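Local coordinates for hypothetical protein MJ0764 (Methanocaldococcus jannaschii, PDB 2B8M) that is of unknown function but adopts the double-stranded beta-helix fold of the RmlC-like cupins, at residues V49-I54 with M58-E63. Residues are numbered along the deposited sequence; the frame is centred on the assembly and turned at random.
Sequences VHLIII and MTLTLE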
ATOM      1  N   VAL A  49      -3.180  -6.620  -9.132  1.00 17.72           N
ATOM      2  CA  VAL A  49      -3.412  -5.275  -8.546  1.00 19.33           C
ATOM      3  C   VAL A  49      -4.128  -5.354  -7.222  1.00 21.81           C
ATOM      4  O   VAL A  49      -5.088  -6.105  -7.070  1.00 20.50           O
ATOM      5  CB  VAL A  49      -4.251  -4.391  -9.495  1.00 20.34           C
ATOM      6  CG1 VAL A  49      -4.617  -3.005  -8.867  1.00 23.29           C
ATOM      7  CG2 VAL A  49      -3.544  -4.227 -10.821  1.00 26.58           C
ATOM      8  N   HIS A  50      -3.658  -4.546  -6.282  1.00 19.96           N
ATOM      9  CA  HIS A  50      -4.393  -4.223  -5.068  1.00 18.31           C
ATOM     10  C   HIS A  50      -4.511  -2.725  -4.867  1.00 21.50           C
ATOM     11  O   HIS A  50      -3.528  -1.994  -4.965  1.00 22.55           O
ATOM     12  CB  HIS A  50      -3.780  -4.858  -3.818  1.00 18.15           C
ATOM     13  CG  HIS A  50      -3.871  -6.339  -3.787  1.00 22.33           C
ATOM     14  ND1 HIS A  50      -2.957  -7.142  -4.432  1.00 19.34           N
ATOM     15  CD2 HIS A  50      -4.788  -7.173  -3.231  1.00 23.75           C
ATOM     16  CE1 HIS A  50      -3.285  -8.412  -4.232  1.00 19.39           C
ATOM     17  NE2 HIS A  50      -4.412  -8.454  -3.552  1.00 23.09           N
ATOM     18  N   LEU A  51      -5.741  -2.313  -4.617  1.00 18.13           N
ATOM     19  CA  LEU A  51      -6.150  -0.932  -4.494  1.00 17.36           C
ATOM     20  C   LEU A  51      -6.408  -0.716  -3.008  1.00 20.57           C
ATOM     21  O   LEU A  51      -7.304  -1.313  -2.440  1.00 22.58           O
ATOM     22  CB  LEU A  51      -7.446  -0.684  -5.312  1.00 20.38           C
ATOM     23  CG  LEU A  51      -7.300  -1.011  -6.798  1.00 16.71           C
ATOM     24  CD1 LEU A  51      -8.651  -0.867  -7.481  1.00 24.57           C
ATOM     25  CD2 LEU A  51      -6.254  -0.122  -7.429  1.00 24.45           C
ATOM     26  N   ILE A  52      -5.606   0.130  -2.368  1.00 20.10           N
ATOM     27  CA  ILE A  52      -5.745   0.372  -0.935  1.00 20.30           C
ATOM     28  C   ILE A  52      -6.433   1.718  -0.742  1.00 19.75           C
ATOM     29  O   ILE A  52      -5.840   2.784  -0.945  1.00 20.73           O
ATOM     30  CB  ILE A  52      -4.358   0.354  -0.217  1.00 19.15           C
ATOM     31  CG1 ILE A  52      -3.611  -0.968  -0.438  1.00 20.36           C
ATOM     32  CG2 ILE A  52      -4.581   0.634   1.255  1.00 20.26           C
ATOM     33  CD1 ILE A  52      -2.147  -0.936  -0.042  1.00 21.85           C
ATOM     34  N   ILE A  53      -7.691   1.680  -0.358  1.00 18.69           N
ATOM     35  CA  ILE A  53      -8.489   2.917  -0.339  1.00 19.01           C
ATOM     36  C   ILE A  53      -8.404   3.580   1.016  1.00 20.74           C
ATOM     37  O   ILE A  53      -8.839   2.999   2.020  1.00 22.97           O
ATOM     38  CB  ILE A  53      -9.926   2.626  -0.707  1.00 19.18           C
ATOM     39  CG1 ILE A  53      -9.965   1.868  -2.044  1.00 20.79           C
ATOM     40  CG2 ILE A  53     -10.740   3.922  -0.798  1.00 19.09           C
ATOM     41  CD1 ILE A  53     -11.303   1.548  -2.496  1.00 22.69           C
ATOM     42  N   ILE A  54      -7.866   4.796   1.075  1.00 21.05           N
ATOM     43  CA  ILE A  54      -7.737   5.468   2.360  1.00 20.29           C
ATOM     44  C   ILE A  54      -8.634   6.671   2.569  1.00 21.47           C
ATOM     45  O   ILE A  54      -8.734   7.126   3.703  1.00 20.75           O
ATOM     46  CB  ILE A  54      -6.295   5.800   2.693  1.00 22.97           C
ATOM     47  CG1 ILE A  54      -5.716   6.762   1.669  1.00 24.16           C
ATOM     48  CG2 ILE A  54      -5.402   4.502   2.735  1.00 25.46           C
ATOM     49  CD1 ILE A  54      -4.409   7.433   2.246  1.00 23.61           C
HETATM   50  N   MSE A  58     -14.713   4.708  -4.117  1.00 19.92           N
HETATM   51  CA  MSE A  58     -14.333   4.372  -5.465  1.00 22.48           C
HETATM   52  C   MSE A  58     -15.471   3.647  -6.125  1.00 22.18           C
HETATM   53  O   MSE A  58     -16.080   2.805  -5.507  1.00 24.34           O
HETATM   54  CB  MSE A  58     -13.133   3.421  -5.429  1.00 22.06           C
HETATM   55  CG  MSE A  58     -12.778   2.864  -6.784  1.00 19.01           C
HETATM   56 SE   MSE A  58     -11.347   1.553  -6.644  1.00 33.54          SE
HETATM   57  CE  MSE A  58      -9.888   2.803  -5.966  1.00 25.41           C
ATOM     58  N   THR A  59     -15.726   3.963  -7.391  1.00 20.02           N
ATOM     59  CA  THR A  59     -16.621   3.199  -8.219  1.00 19.88           C
ATOM     60  C   THR A  59     -15.730   2.463  -9.210  1.00 22.39           C
ATOM     61  O   THR A  59     -15.031   3.070 -10.038  1.00 23.07           O
ATOM     62  CB  THR A  59     -17.655   4.123  -8.891  1.00 21.13           C
ATOM     63  OG1 THR A  59     -18.417   4.769  -7.883  1.00 24.44           O
ATOM     64  CG2 THR A  59     -18.608   3.342  -9.760  1.00 19.91           C
ATOM     65  N   LEU A  60     -15.750   1.141  -9.101  1.00 19.42           N
ATOM     66  CA  LEU A  60     -14.879   0.250  -9.853  1.00 19.61           C
ATOM     67  C   LEU A  60     -15.724  -0.628 -10.774  1.00 18.82           C
ATOM     68  O   LEU A  60     -16.593  -1.352 -10.338  1.00 20.47           O
ATOM     69  CB  LEU A  60     -14.128  -0.651  -8.870  1.00 20.31           C
ATOM     70  CG  LEU A  60     -13.162  -1.629  -9.525  1.00 22.71           C
ATOM     71  CD1 LEU A  60     -12.029  -0.887 -10.197  1.00 23.24           C
ATOM     72  CD2 LEU A  60     -12.624  -2.608  -8.484  1.00 22.36           C
ATOM     73  N   THR A  61     -15.522  -0.501 -12.076  1.00 18.40           N
ATOM     74  CA  THR A  61     -16.194  -1.333 -13.044  1.00 16.96           C
ATOM     75  C   THR A  61     -15.171  -2.260 -13.670  1.00 21.77           C
ATOM     76  O   THR A  61     -14.198  -1.808 -14.277  1.00 18.77           O
ATOM     77  CB  THR A  61     -16.930  -0.501 -14.139  1.00 16.00           C
ATOM     78  OG1 THR A  61     -17.743   0.511 -13.506  1.00 20.02           O
ATOM     79  CG2 THR A  61     -17.834  -1.380 -14.928  1.00 23.40           C
ATOM     80  N   LEU A  62     -15.418  -3.564 -13.524  1.00 19.61           N
ATOM     81  CA  LEU A  62     -14.569  -4.578 -14.052  1.00 19.96           C
ATOM     82  C   LEU A  62     -15.322  -5.363 -15.107  1.00 20.52           C
ATOM     83  O   LEU A  62     -16.473  -5.800 -14.896  1.00 18.59           O
ATOM     84  CB  LEU A  62     -14.084  -5.537 -12.967  1.00 19.37           C
ATOM     85  CG  LEU A  62     -13.297  -4.959 -11.805  1.00 21.91           C
ATOM     86  CD1 LEU A  62     -12.838  -6.110 -10.931  1.00 20.09           C
ATOM     87  CD2 LEU A  62     -12.109  -4.139 -12.267  1.00 21.97           C
ATOM     88  N   GLU A  63     -14.682  -5.529 -16.252  1.00 18.23           N
ATOM     89  CA  GLU A  63     -15.266  -6.281 -17.359  1.00 18.16           C
ATOM     90  C   GLU A  63     -16.729  -5.939 -17.588  1.00 18.84           C
ATOM     91  O   GLU A  63     -17.021  -4.779 -17.793  1.00 21.87           O
ATOM     92  CB  GLU A  63     -15.033  -7.786 -17.186  1.00 19.36           C
ATOM     93  CG  GLU A  63     -13.605  -8.220 -17.211  1.00 21.64           C
ATOM     94  CD  GLU A  63     -12.924  -8.132 -18.581  1.00 25.01           C
ATOM     95  OE1 GLU A  63     -13.613  -8.122 -19.617  1.00 22.97           O
ATOM     96  OE2 GLU A  63     -11.664  -8.086 -18.636  1.00 20.39           O
TER
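Strand segments 49-54 and 58-62 run nearly antiparallel, at 159°, and their axes come no closer than 10.6 Å. No hydrogen bond joins them, and only side chains bridge the gap. Leu51 and Ile53 point toward 58-63, and Met58 and Leu60 point back toward 49-54. Met58, a selenomethionine, takes the largest share of the contact. Its CG is anti to the backbone N (chi1 172°), and the chain stays extended to SE, then bends at chi3 (-64°). This bend turns the end methyl toward Ile53, with Met58 CE 4.0 Å from Ile53 CD1. Ile53 CD1 also reaches the base of the same side chain, 3.9 Å from Met58 CB. Leu51 meets Met58 at about a right angle, with Leu51 CD1 3.7 Å from Met58 SE. The same methyl also touches Leu60 more loosely, at 4.3 Å between Leu51 CD1 and Leu60 CD1. All four residues are buried. Ile86 touches both Leu51 and Leu60, while Phe96 packs on Met58. The two strands belong to different sheets: 49-55 pairs with 74-78 and 93-100, and 57-62 with 68-71 and 83-87. Their apolar side chains meet between the two facing sheets, inside the double-stranded beta-helix, the cupin barrel.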